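Local structure of uncharacterized conserved protein YiiM (Geobacillus stearothermophilus, 5YHH) at residues G60-I65 with L203-R208; C66-P69 with Y75-E78; K195-H200 with E209-R214. The protein probably binds a molybdenum cofactor through its MOSC domain and is linked to resistance against the mutagenic base analogue hydroxylaminopurine. All blocks are in the same frame, centred on the assembly; numbering follows the deposited sequence.

Contact 1 of 3, residues G60-I65 with L203-R208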
ATOM      1  N   GLY A  60     -11.644   7.070  -1.842  1.00 53.89           N
ATOM      2  CA  GLY A  60     -11.437   6.811  -0.396  1.00 51.65           C
ATOM      3  C   GLY A  60     -11.481   5.319  -0.077  1.00 49.23           C
ATOM      4  O   GLY A  60     -10.602   4.800   0.620  1.00 48.45           O
ATOM      5  N   GLU A  61     -12.489   4.639  -0.625  1.00 47.23           N
ATOM      6  CA  GLU A  61     -12.652   3.201  -0.482  1.00 45.62           C
ATOM      7  C   GLU A  61     -11.452   2.376  -1.014  1.00 41.54           C
ATOM      8  O   GLU A  61     -11.002   1.431  -0.343  1.00 41.09           O
ATOM      9  CB  GLU A  61     -13.901   2.754  -1.220  1.00 47.09           C
ATOM     10  CG  GLU A  61     -14.824   1.929  -0.392  1.00 51.47           C
ATOM     11  CD  GLU A  61     -16.254   2.021  -0.882  1.00 58.05           C
ATOM     12  OE1 GLU A  61     -16.564   2.990  -1.624  1.00 61.90           O
ATOM     13  OE2 GLU A  61     -17.067   1.129  -0.524  1.00 61.88           O
ATOM     14  N   ASP A  62     -10.968   2.733  -2.203  1.00 38.46           N
ATOM     15  CA  ASP A  62      -9.844   2.037  -2.876  1.00 36.48           C
ATOM     16  C   ASP A  62      -8.543   2.119  -2.053  1.00 34.25           C
ATOM     17  O   ASP A  62      -7.668   1.219  -2.118  1.00 33.20           O
ATOM     18  CB  ASP A  62      -9.574   2.647  -4.263  1.00 36.23           C
ATOM     19  CG  ASP A  62     -10.630   2.285  -5.323  1.00 39.11           C
ATOM     20  OD1 ASP A  62     -11.263   1.212  -5.256  1.00 36.86           O
ATOM     21  OD2 ASP A  62     -10.783   3.090  -6.275  1.00 38.76           O
ATOM     22  N   LYS A  63      -8.387   3.241  -1.353  1.00 32.56           N
ATOM     23  CA  LYS A  63      -7.192   3.519  -0.595  1.00 31.89           C
ATOM     24  C   LYS A  63      -7.480   3.484   0.912  1.00 30.71           C
ATOM     25  O   LYS A  63      -6.933   4.270   1.683  1.00 31.07           O
ATOM     26  CB  LYS A  63      -6.620   4.871  -1.030  1.00 31.74           C
ATOM     27  CG  LYS A  63      -6.079   4.886  -2.491  1.00 35.45           C
ATOM     28  CD  LYS A  63      -5.171   6.097  -2.823  1.00 38.75           C
ATOM     29  CE  LYS A  63      -5.843   7.452  -2.603  1.00 43.19           C
ATOM     30  NZ  LYS A  63      -6.582   7.956  -3.811  1.00 46.60           N
ATOM     31  N   ALA A  64      -8.310   2.541   1.339  1.00 29.62           N
ATOM     32  CA  ALA A  64      -8.757   2.495   2.732  1.00 29.52           C
ATOM     33  C   ALA A  64      -7.598   2.221   3.719  1.00 28.90           C
ATOM     34  O   ALA A  64      -7.545   2.832   4.781  1.00 28.97           O
ATOM     35  CB  ALA A  64      -9.803   1.451   2.894  1.00 29.53           C
ATOM     36  N   ILE A  65      -6.704   1.288   3.368  1.00 27.37           N
ATOM     37  CA  ILE A  65      -5.588   0.880   4.239  1.00 26.09           C
ATOM     38  C   ILE A  65      -4.293   0.952   3.420  1.00 25.22           C
ATOM     39  O   ILE A  65      -4.157   0.281   2.400  1.00 25.04           O
ATOM     40  CB  ILE A  65      -5.784  -0.542   4.788  1.00 26.57           C
ATOM     41  CG1 ILE A  65      -7.096  -0.645   5.611  1.00 27.77           C
ATOM     42  CG2 ILE A  65      -4.586  -0.954   5.660  1.00 25.39           C
ATOM     43  CD1 ILE A  65      -7.549  -2.074   5.789  1.00 32.09           C
ATOM     44  N   LEU A 203      -8.730  -3.423  -9.726  1.00 32.81           N
ATOM     45  CA  LEU A 203      -7.902  -2.191  -9.812  1.00 30.94           C
ATOM     46  C   LEU A 203      -8.686  -0.953  -9.360  1.00 32.55           C
ATOM     47  O   LEU A 203      -9.860  -0.765  -9.716  1.00 32.61           O
ATOM     48  CB  LEU A 203      -7.399  -1.957 -11.231  1.00 32.23           C
ATOM     49  CG  LEU A 203      -6.337  -0.865 -11.417  1.00 30.09           C
ATOM     50  CD1 LEU A 203      -5.040  -1.232 -10.705  1.00 27.70           C
ATOM     51  CD2 LEU A 203      -6.090  -0.642 -12.897  1.00 32.29           C
ATOM     52  N   SER A 204      -8.041  -0.121  -8.555  1.00 31.82           N
ATOM     53  CA  SER A 204      -8.607   1.143  -8.143  1.00 34.39           C
ATOM     54  C   SER A 204      -9.018   1.957  -9.396  1.00 36.74           C
ATOM     55  O   SER A 204      -8.350   1.881 -10.442  1.00 36.07           O
ATOM     56  CB  SER A 204      -7.592   1.905  -7.264  1.00 33.61           C
ATOM     57  OG  SER A 204      -6.537   2.395  -8.066  1.00 36.96           O
ATOM     58  N   ALA A 205     -10.122   2.696  -9.294  1.00 39.57           N
ATOM     59  CA  ALA A 205     -10.631   3.500 -10.412  1.00 43.34           C
ATOM     60  C   ALA A 205      -9.568   4.443 -10.978  1.00 44.00           C
ATOM     61  O   ALA A 205      -9.428   4.557 -12.184  1.00 44.97           O
ATOM     62  CB  ALA A 205     -11.864   4.294  -9.987  1.00 46.27           C
ATOM     63  N   SER A 206      -8.808   5.104 -10.113  1.00 43.53           N
ATOM     64  CA  SER A 206      -7.831   6.095 -10.583  1.00 45.33           C
ATOM     65  C   SER A 206      -6.703   5.470 -11.433  1.00 43.30           C
ATOM     66  O   SER A 206      -6.349   6.011 -12.474  1.00 45.15           O
ATOM     67  CB  SER A 206      -7.258   6.893  -9.401  1.00 45.88           C
ATOM     68  OG  SER A 206      -6.395   6.110  -8.580  1.00 45.38           O
ATOM     69  N   TRP A 207      -6.167   4.321 -11.011  1.00 40.01           N
ATOM     70  CA  TRP A 207      -5.146   3.616 -11.807  1.00 39.27           C
ATOM     71  C   TRP A 207      -5.709   3.150 -13.145  1.00 41.64           C
ATOM     72  O   TRP A 207      -5.011   3.231 -14.169  1.00 43.09           O
ATOM     73  CB  TRP A 207      -4.524   2.429 -11.041  1.00 36.17           C
ATOM     74  CG  TRP A 207      -3.494   2.909 -10.111  1.00 34.43           C
ATOM     75  CD1 TRP A 207      -3.687   3.778  -9.086  1.00 36.49           C
ATOM     76  CD2 TRP A 207      -2.093   2.613 -10.134  1.00 35.80           C
ATOM     77  NE1 TRP A 207      -2.506   4.038  -8.453  1.00 37.22           N
ATOM     78  CE2 TRP A 207      -1.501   3.341  -9.077  1.00 37.62           C
ATOM     79  CE3 TRP A 207      -1.287   1.795 -10.919  1.00 34.37           C
ATOM     80  CZ2 TRP A 207      -0.134   3.275  -8.791  1.00 37.32           C
ATOM     81  CZ3 TRP A 207       0.085   1.732 -10.638  1.00 35.14           C
ATOM     82  CH2 TRP A 207       0.647   2.482  -9.594  1.00 35.15           C
ATOM     83  N   ARG A 208      -6.955   2.664 -13.129  1.00 41.75           N
ATOM     84  CA  ARG A 208      -7.661   2.277 -14.366  1.00 45.19           C
ATOM     85  C   ARG A 208      -7.708   3.468 -15.323  1.00 48.19           C
ATOM     86  O   ARG A 208      -7.345   3.350 -16.493  1.00 49.97           O
ATOM     87  CB  ARG A 208      -9.077   1.745 -14.059  1.00 45.74           C
ATOM     88  CG  ARG A 208     -10.190   2.054 -15.098  1.00 52.65           C
ATOM     89  CD  ARG A 208     -11.477   1.244 -14.801  1.00 55.49           C
ATOM     90  NE  ARG A 208     -11.092  -0.167 -14.736  1.00 57.59           N
ATOM     91  CZ  ARG A 208     -10.962  -0.904 -13.628  1.00 57.00           C
ATOM     92  NH1 ARG A 208     -11.247  -0.419 -12.418  1.00 57.41           N
ATOM     93  NH2 ARG A 208     -10.549  -2.161 -13.739  1.00 56.14           N
TER
HETATM   94  O   HOH W   1      -9.476   5.110  -6.950  1.00 32.28           O
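At the seam between the MOSC domain and the C-terminal three-helix domain, Asp62 meets Ser204 and Ala205 at the start of helix 205-213. Ser204 holds the N-cap position, and Asp62 supplies an outside carboxylate to the first turn. Its OD2 accepts the backbone N-H of Ala205, with N to OD2 at 3.1 Å and an N-H...O angle of 153°. The N-H comes from above the carboxylate plane, 45° out of it. A second N-H of the turn is reached through water: Ser206 N gives its hydrogen to a water at 3.2 Å, and that water donates to Asp62 OD2, though this leg is modelled short, at a doubtful 2.5 Å. Aspartate suits the place, because a short acid can accept the N-H groups that open a helix, and the positive end of the helix dipole would probably favour its negative charge.

The carboxylate also lies against the backbone and CB of the cap residue, Asp62 OD2 standing 3.5 Å from Ser204 CB. Serine, small and polar, lets the acid come this near while its own hydroxyl turns to another partner. With OG placed between the backbone N and the carbonyl carbon (chi1 73°), it bonds Gln120 OE1 of strand 114-121. The other oxygen, Asp62 OD1, makes a salt bridge with Arg152, so the two carboxylate oxygens have different tasks and the group is fixed in rotation. Asp62 sits in a type I turn from Glu61 to Ala64, and its carbonyl is held by Ser119 OG. On the helix side the first regular bond is in place, Arg208 N to Ser204 O at 3.1 Å, and Arg208 NH1 also reaches back to Leu203 O in a weak bond of 3.1 Å.

Contact 2 of 3, residues C66-P69 with Y75-E78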
ATOM      1  N   CYS A  66      -3.350   1.769   3.861  1.00 25.12           N
ATOM      2  CA  CYS A  66      -1.999   1.776   3.281  1.00 24.96           C
ATOM      3  C   CYS A  66      -1.064   0.791   4.041  1.00 22.86           C
ATOM      4  O   CYS A  66      -0.987   0.836   5.267  1.00 22.99           O
ATOM      5  CB  CYS A  66      -1.457   3.228   3.317  1.00 25.49           C
ATOM      6  SG  CYS A  66       0.204   3.363   2.649  1.00 34.44           S
ATOM      7  N   ALA A  67      -0.405  -0.111   3.317  1.00 21.55           N
ATOM      8  CA  ALA A  67       0.453  -1.164   3.894  1.00 21.62           C
ATOM      9  C   ALA A  67       1.870  -1.049   3.381  1.00 21.83           C
ATOM     10  O   ALA A  67       2.088  -0.690   2.206  1.00 22.59           O
ATOM     11  CB  ALA A  67      -0.099  -2.546   3.547  1.00 21.41           C
ATOM     12  N   TYR A  68       2.841  -1.333   4.257  1.00 21.30           N
ATOM     13  CA  TYR A  68       4.260  -1.270   3.882  1.00 20.40           C
ATOM     14  C   TYR A  68       5.030  -2.461   4.433  1.00 20.14           C
ATOM     15  O   TYR A  68       4.875  -2.801   5.600  1.00 20.63           O
ATOM     16  CB  TYR A  68       4.920   0.039   4.338  1.00 20.39           C
ATOM     17  CG  TYR A  68       6.166   0.284   3.565  1.00 19.87           C
ATOM     18  CD1 TYR A  68       6.112   0.806   2.283  1.00 21.75           C
ATOM     19  CD2 TYR A  68       7.393  -0.064   4.083  1.00 21.77           C
ATOM     20  CE1 TYR A  68       7.248   0.995   1.556  1.00 21.15           C
ATOM     21  CE2 TYR A  68       8.536   0.144   3.376  1.00 22.31           C
ATOM     22  CZ  TYR A  68       8.471   0.664   2.111  1.00 21.02           C
ATOM     23  OH  TYR A  68       9.605   0.850   1.358  1.00 22.58           O
ATOM     24  N   PRO A  69       5.835  -3.128   3.585  1.00 20.85           N
ATOM     25  CA  PRO A  69       6.626  -4.247   4.035  1.00 21.00           C
ATOM     26  C   PRO A  69       7.749  -3.830   4.973  1.00 21.99           C
ATOM     27  O   PRO A  69       8.650  -3.107   4.544  1.00 21.45           O
ATOM     28  CB  PRO A  69       7.206  -4.808   2.732  1.00 22.01           C
ATOM     29  CG  PRO A  69       6.219  -4.361   1.658  1.00 22.93           C
ATOM     30  CD  PRO A  69       5.828  -3.019   2.108  1.00 21.24           C
ATOM     31  N   TYR A  75      16.753  -2.194   4.160  1.00 27.23           N
ATOM     32  CA  TYR A  75      17.364  -1.515   3.061  1.00 26.79           C
ATOM     33  C   TYR A  75      17.457  -0.007   3.315  1.00 26.93           C
ATOM     34  O   TYR A  75      18.512   0.584   3.085  1.00 27.87           O
ATOM     35  CB  TYR A  75      16.604  -1.785   1.766  1.00 27.34           C
ATOM     36  CG  TYR A  75      17.059  -0.918   0.605  1.00 28.79           C
ATOM     37  CD1 TYR A  75      18.138  -1.294  -0.171  1.00 29.45           C
ATOM     38  CD2 TYR A  75      16.370   0.247   0.255  1.00 31.04           C
ATOM     39  CE1 TYR A  75      18.555  -0.539  -1.224  1.00 31.99           C
ATOM     40  CE2 TYR A  75      16.800   1.029  -0.790  1.00 30.08           C
ATOM     41  CZ  TYR A  75      17.877   0.615  -1.540  1.00 30.64           C
ATOM     42  OH  TYR A  75      18.326   1.364  -2.588  1.00 31.95           O
ATOM     43  N   TRP A  76      16.385   0.621   3.801  1.00 25.51           N
ATOM     44  CA  TRP A  76      16.408   2.077   4.013  1.00 24.94           C
ATOM     45  C   TRP A  76      17.430   2.472   5.102  1.00 25.54           C
ATOM     46  O   TRP A  76      18.090   3.514   4.982  1.00 25.19           O
ATOM     47  CB  TRP A  76      15.023   2.616   4.364  1.00 24.77           C
ATOM     48  CG  TRP A  76      14.027   2.394   3.243  1.00 24.73           C
ATOM     49  CD1 TRP A  76      12.889   1.653   3.293  1.00 25.04           C
ATOM     50  CD2 TRP A  76      14.136   2.874   1.905  1.00 24.35           C
ATOM     51  NE1 TRP A  76      12.271   1.655   2.074  1.00 20.73           N
ATOM     52  CE2 TRP A  76      13.020   2.391   1.203  1.00 25.13           C
ATOM     53  CE3 TRP A  76      15.061   3.671   1.230  1.00 24.43           C
ATOM     54  CZ2 TRP A  76      12.805   2.675  -0.129  1.00 22.59           C
ATOM     55  CZ3 TRP A  76      14.836   3.962  -0.107  1.00 24.86           C
ATOM     56  CH2 TRP A  76      13.701   3.460  -0.762  1.00 22.96           C
ATOM     57  N   GLU A  77      17.578   1.652   6.130  1.00 25.72           N
ATOM     58  CA  GLU A  77      18.536   1.948   7.181  1.00 27.50           C
ATOM     59  C   GLU A  77      19.952   1.846   6.652  1.00 29.51           C
ATOM     60  O   GLU A  77      20.832   2.616   7.042  1.00 29.92           O
ATOM     61  CB  GLU A  77      18.373   1.024   8.355  1.00 28.08           C
ATOM     62  CG  GLU A  77      17.032   1.216   9.095  1.00 26.94           C
ATOM     63  CD  GLU A  77      16.870   0.283  10.300  1.00 28.52           C
ATOM     64  OE1 GLU A  77      17.663  -0.713  10.434  1.00 31.66           O
ATOM     65  OE2 GLU A  77      15.972   0.569  11.139  1.00 28.31           O
ATOM     66  N   GLU A  78      20.157   0.899   5.749  1.00 30.25           N
ATOM     67  CA  GLU A  78      21.463   0.740   5.093  1.00 32.48           C
ATOM     68  C   GLU A  78      21.740   1.877   4.113  1.00 32.65           C
ATOM     69  O   GLU A  78      22.860   2.388   4.026  1.00 31.80           O
ATOM     70  CB  GLU A  78      21.494  -0.593   4.379  1.00 33.45           C
ATOM     71  CG  GLU A  78      21.577  -1.754   5.373  1.00 37.36           C
ATOM     72  CD  GLU A  78      21.352  -3.101   4.736  1.00 41.75           C
ATOM     73  OE1 GLU A  78      20.908  -3.155   3.570  1.00 47.06           O
ATOM     74  OE2 GLU A  78      21.610  -4.108   5.415  1.00 48.00           O
TER
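Tyr68 and Trp76 meet through one hydrogen bond inside a beta-alpha-beta unit of the MOSC domain, made of strand 65-69, helix 71-80 and strand 93-96. The indole N-H of Trp76 points at the phenol oxygen, with NE1 to Tyr68 OH at 2.9 Å. At 163° the bond is nearly straight, and the oxygen lies only 11° out of the indole plane, in line with the N-H that projects from the ring edge. The two side chains cross at about a right angle and touch at this polar corner. Both residues are buried, and both suit it: each brings a large apolar ring with a single polar group that needs a partner.

The phenol has a second bond, to the carbonyl oxygen of Lys146. Since that oxygen can only accept, the hydroxyl gives its proton there and takes one from Trp76, so strand, helix and the loop after helix 137-144 are joined at one atom. Tyr68 can reach this point because its CG lies anti to the backbone N (chi1 -160°), which carries the ring away from the strand toward the helix.

Further out, apolar groups set the rings. Phe89 stacks on Tyr68 and also meets the indole, while Leu137, Ala140 and Ile141 of helix 137-144 pack against Trp76. The strand itself is fixed by backbone bonds from Tyr68 to Trp93 and Leu95 of its parallel neighbour. Within each segment a neighbour covers part of a ring face: Tyr75 CD2 stands 3.7 Å above the Trp76 plane, offset toward the rim, and Pro69 CD lies 3.6 Å above the plane of the Tyr68 ring, likewise near its rim.

Contact 3 of 3, residues K195-H200 with E209-R214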
ATOM      1  N   LYS A 195      -3.657  -2.595 -21.009  1.00 60.57           N
ATOM      2  CA  LYS A 195      -5.046  -3.027 -21.207  1.00 61.86           C
ATOM      3  C   LYS A 195      -5.402  -4.139 -20.213  1.00 58.76           C
ATOM      4  O   LYS A 195      -6.465  -4.116 -19.597  1.00 57.57           O
ATOM      5  CB  LYS A 195      -5.305  -3.501 -22.648  1.00 67.63           C
ATOM      6  CG  LYS A 195      -6.802  -3.597 -23.008  1.00 70.63           C
ATOM      7  CD  LYS A 195      -7.042  -3.874 -24.505  1.00 77.03           C
ATOM      8  CE  LYS A 195      -8.200  -3.030 -25.056  1.00 80.45           C
ATOM      9  NZ  LYS A 195      -8.700  -3.451 -26.407  1.00 86.67           N
ATOM     10  N   GLN A 196      -4.495  -5.095 -20.048  1.00 58.04           N
ATOM     11  CA  GLN A 196      -4.709  -6.220 -19.138  1.00 55.87           C
ATOM     12  C   GLN A 196      -4.876  -5.792 -17.669  1.00 50.28           C
ATOM     13  O   GLN A 196      -5.785  -6.249 -16.973  1.00 49.69           O
ATOM     14  CB  GLN A 196      -3.535  -7.179 -19.249  1.00 57.20           C
ATOM     15  CG  GLN A 196      -3.521  -8.251 -18.185  1.00 56.69           C
ATOM     16  CD  GLN A 196      -2.206  -8.979 -18.140  1.00 59.03           C
ATOM     17  OE1 GLN A 196      -2.169 -10.190 -18.332  1.00 62.58           O
ATOM     18  NE2 GLN A 196      -1.110  -8.243 -17.889  1.00 57.31           N
ATOM     19  N   ILE A 197      -3.994  -4.918 -17.203  1.00 46.81           N
ATOM     20  CA  ILE A 197      -4.081  -4.421 -15.834  1.00 41.93           C
ATOM     21  C   ILE A 197      -5.335  -3.551 -15.657  1.00 41.68           C
ATOM     22  O   ILE A 197      -6.052  -3.684 -14.672  1.00 39.63           O
ATOM     23  CB  ILE A 197      -2.813  -3.635 -15.425  1.00 39.46           C
ATOM     24  CG1 ILE A 197      -1.577  -4.568 -15.425  1.00 40.09           C
ATOM     25  CG2 ILE A 197      -3.023  -3.022 -14.076  1.00 34.28           C
ATOM     26  CD1 ILE A 197      -0.200  -3.843 -15.454  1.00 34.26           C
ATOM     27  N   ALA A 198      -5.588  -2.665 -16.616  1.00 43.81           N
ATOM     28  CA  ALA A 198      -6.787  -1.838 -16.606  1.00 44.90           C
ATOM     29  C   ALA A 198      -8.082  -2.668 -16.604  1.00 46.26           C
ATOM     30  O   ALA A 198      -9.109  -2.201 -16.118  1.00 46.36           O
ATOM     31  CB  ALA A 198      -6.783  -0.889 -17.793  1.00 48.46           C
ATOM     32  N   SER A 199      -8.013  -3.878 -17.159  1.00 47.28           N
ATOM     33  CA  SER A 199      -9.151  -4.791 -17.250  1.00 49.26           C
ATOM     34  C   SER A 199      -9.468  -5.493 -15.948  1.00 46.57           C
ATOM     35  O   SER A 199     -10.581  -6.029 -15.795  1.00 47.53           O
ATOM     36  CB  SER A 199      -8.887  -5.854 -18.306  1.00 52.52           C
ATOM     37  OG  SER A 199      -8.949  -5.260 -19.584  1.00 56.44           O
ATOM     38  N   HIS A 200      -8.512  -5.488 -15.018  1.00 42.09           N
ATOM     39  CA  HIS A 200      -8.726  -6.130 -13.741  1.00 40.25           C
ATOM     40  C   HIS A 200      -9.809  -5.441 -12.892  1.00 39.53           C
ATOM     41  O   HIS A 200      -9.681  -4.275 -12.539  1.00 38.54           O
ATOM     42  CB  HIS A 200      -7.437  -6.233 -12.941  1.00 37.26           C
ATOM     43  CG  HIS A 200      -7.427  -7.393 -12.002  1.00 37.94           C
ATOM     44  ND1 HIS A 200      -8.302  -7.492 -10.943  1.00 37.12           N
ATOM     45  CD2 HIS A 200      -6.684  -8.524 -11.986  1.00 38.46           C
ATOM     46  CE1 HIS A 200      -8.084  -8.628 -10.303  1.00 39.39           C
ATOM     47  NE2 HIS A 200      -7.103  -9.270 -10.912  1.00 38.48           N
ATOM     48  N   GLU A 209      -8.133   4.613 -14.802  1.00 49.78           N
ATOM     49  CA  GLU A 209      -8.275   5.828 -15.612  1.00 54.44           C
ATOM     50  C   GLU A 209      -6.940   6.208 -16.253  1.00 54.39           C
ATOM     51  O   GLU A 209      -6.864   6.432 -17.459  1.00 57.23           O
ATOM     52  CB  GLU A 209      -8.827   6.988 -14.767  1.00 56.27           C
ATOM     53  CG  GLU A 209     -10.290   6.785 -14.370  1.00 60.69           C
ATOM     54  CD  GLU A 209     -10.855   7.910 -13.515  1.00 67.83           C
ATOM     55  OE1 GLU A 209     -10.309   9.048 -13.555  1.00 72.57           O
ATOM     56  OE2 GLU A 209     -11.872   7.648 -12.823  1.00 70.44           O
ATOM     57  N   THR A 210      -5.886   6.230 -15.441  1.00 51.25           N
ATOM     58  CA  THR A 210      -4.549   6.558 -15.919  1.00 51.72           C
ATOM     59  C   THR A 210      -4.083   5.638 -17.054  1.00 52.64           C
ATOM     60  O   THR A 210      -3.496   6.110 -18.032  1.00 55.25           O
ATOM     61  CB  THR A 210      -3.545   6.546 -14.755  1.00 48.91           C
ATOM     62  OG1 THR A 210      -3.940   7.544 -13.809  1.00 49.79           O
ATOM     63  CG2 THR A 210      -2.126   6.832 -15.240  1.00 48.64           C
ATOM     64  N   PHE A 211      -4.353   4.339 -16.929  1.00 50.61           N
ATOM     65  CA  PHE A 211      -3.995   3.374 -17.972  1.00 52.43           C
ATOM     66  C   PHE A 211      -4.887   3.548 -19.217  1.00 57.80           C
ATOM     67  O   PHE A 211      -4.484   3.188 -20.330  1.00 60.20           O
ATOM     68  CB  PHE A 211      -4.111   1.929 -17.463  1.00 49.66           C
ATOM     69  CG  PHE A 211      -2.977   1.478 -16.553  1.00 45.50           C
ATOM     70  CD1 PHE A 211      -1.657   1.664 -16.898  1.00 46.04           C
ATOM     71  CD2 PHE A 211      -3.254   0.811 -15.366  1.00 41.12           C
ATOM     72  CE1 PHE A 211      -0.651   1.220 -16.066  1.00 44.75           C
ATOM     73  CE2 PHE A 211      -2.240   0.361 -14.540  1.00 39.23           C
ATOM     74  CZ  PHE A 211      -0.954   0.565 -14.889  1.00 40.87           C
ATOM     75  N   GLN A 212      -6.096   4.080 -19.018  1.00 59.92           N
ATOM     76  CA  GLN A 212      -7.007   4.422 -20.123  1.00 65.75           C
ATOM     77  C   GLN A 212      -6.736   5.791 -20.790  1.00 70.49           C
ATOM     78  O   GLN A 212      -7.008   5.952 -21.991  1.00 75.93           O
ATOM     79  CB  GLN A 212      -8.457   4.346 -19.640  1.00 65.96           C
ATOM     80  CG  GLN A 212      -8.915   2.920 -19.324  1.00 64.92           C
ATOM     81  CD  GLN A 212     -10.352   2.860 -18.805  1.00 68.17           C
ATOM     82  OE1 GLN A 212     -10.911   3.867 -18.355  1.00 69.04           O
ATOM     83  NE2 GLN A 212     -10.956   1.677 -18.876  1.00 69.78           N
ATOM     84  N   LYS A 213      -6.215   6.771 -20.041  1.00 70.23           N
ATOM     85  CA  LYS A 213      -5.738   8.034 -20.646  1.00 75.04           C
ATOM     86  C   LYS A 213      -4.496   7.707 -21.477  1.00 76.60           C
ATOM     87  O   LYS A 213      -4.476   7.967 -22.670  1.00 81.17           O
ATOM     88  CB  LYS A 213      -5.380   9.138 -19.632  1.00 74.40           C
ATOM     89  CG  LYS A 213      -6.311   9.374 -18.449  1.00 73.40           C
ATOM     90  CD  LYS A 213      -7.712   9.833 -18.835  1.00 79.06           C
ATOM     91  CE  LYS A 213      -8.375  10.603 -17.678  1.00 79.44           C
ATOM     92  NZ  LYS A 213      -9.821  10.292 -17.524  1.00 81.09           N
ATOM     93  N   ARG A 214      -3.462   7.121 -20.861  1.00 72.78           N
ATOM     94  CA  ARG A 214      -2.430   6.436 -21.658  1.00 74.52           C
ATOM     95  C   ARG A 214      -3.230   5.379 -22.401  1.00 76.61           C
ATOM     96  O   ARG A 214      -4.283   5.001 -21.912  1.00 75.69           O
ATOM     97  CB  ARG A 214      -1.387   5.736 -20.797  1.00 69.57           C
ATOM     98  CG  ARG A 214      -0.669   6.600 -19.795  1.00 66.69           C
ATOM     99  CD  ARG A 214       0.191   5.717 -18.892  1.00 61.30           C
ATOM    100  NE  ARG A 214       0.685   6.434 -17.730  1.00 58.34           N
ATOM    101  CZ  ARG A 214       1.549   5.931 -16.849  1.00 57.14           C
ATOM    102  NH1 ARG A 214       2.037   4.702 -16.997  1.00 55.66           N
ATOM    103  NH2 ARG A 214       1.929   6.666 -15.808  1.00 56.61           N
TER
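Two first torsions bring Ile197 and Phe211 together between neighbouring helices. In Ile197, CG1 lies beside the backbone N (chi1 -64°) and the CG2 methyl takes the position anti to that nitrogen; in Phe211, CG is anti to the carbonyl carbon (chi1 -76°), and the ring leans toward helix 191-199. The methyl then meets one corner of the ring, Ile197 CG2 to Phe211 CE2 at 3.5 Å, with Ile197 CG2 to Phe211 CD2 longer at 4.1 Å. The side chains run at a slant to each other, and the methyl comes in neither squarely over the face nor in the plane of the ring.

One residue on, Ala198 and Phe211 form the nearest CA pair of the two segments, 6.1 Å apart, and the Ala198 CB methyl rests on Phe211 CB at 3.9 Å. Alanine fits here because a single methyl permits such an approach, whereas the branched isoleucine offers a methyl that extends to the ring. Across the helices the contact is apolar, as is natural for three buried side chains. Met194 and Leu203 add to the surroundings of Phe211, and Tyr179 and Ile183 of helix 177-185 pack on Ile197.

On its way out of helix 191-199 the chain is steadied by polar bonds. Ser199 OG donates to Lys195 O at 2.7 Å, one turn back, from 38° out of the carbonyl plane, and His200 N bonds Ile197 O at 3.1 Å. The short link that follows turns the chain, and the two segments run in nearly opposite directions. This is an antiparallel helical hairpin with an apolar seam, backed by helix 177-185, as expected for the YiiM-like three-helix domain.

Contact 2 lies within the MOSC domain and contact 3 within the three-helix domain, with nearest atoms about 17 Å apart. Contact 1 joins the two domains. Its first segment runs straight into strand 65-69 of contact 2, centres 21 Å apart; its second begins helix 205-213, which contact 3 also uses. Along the chain both segments of contact 2 fall between those of contact 1, and contact 2 closes before contact 3 opens. Contacts 1 and 3, with centres 13 Å apart, alternate along the chain and touch: Arg208 NH2 probably bonds the carbonyl oxygens of Ala198 and His200. The hairpin docks on the MOSC domain partly through the start of its second helix.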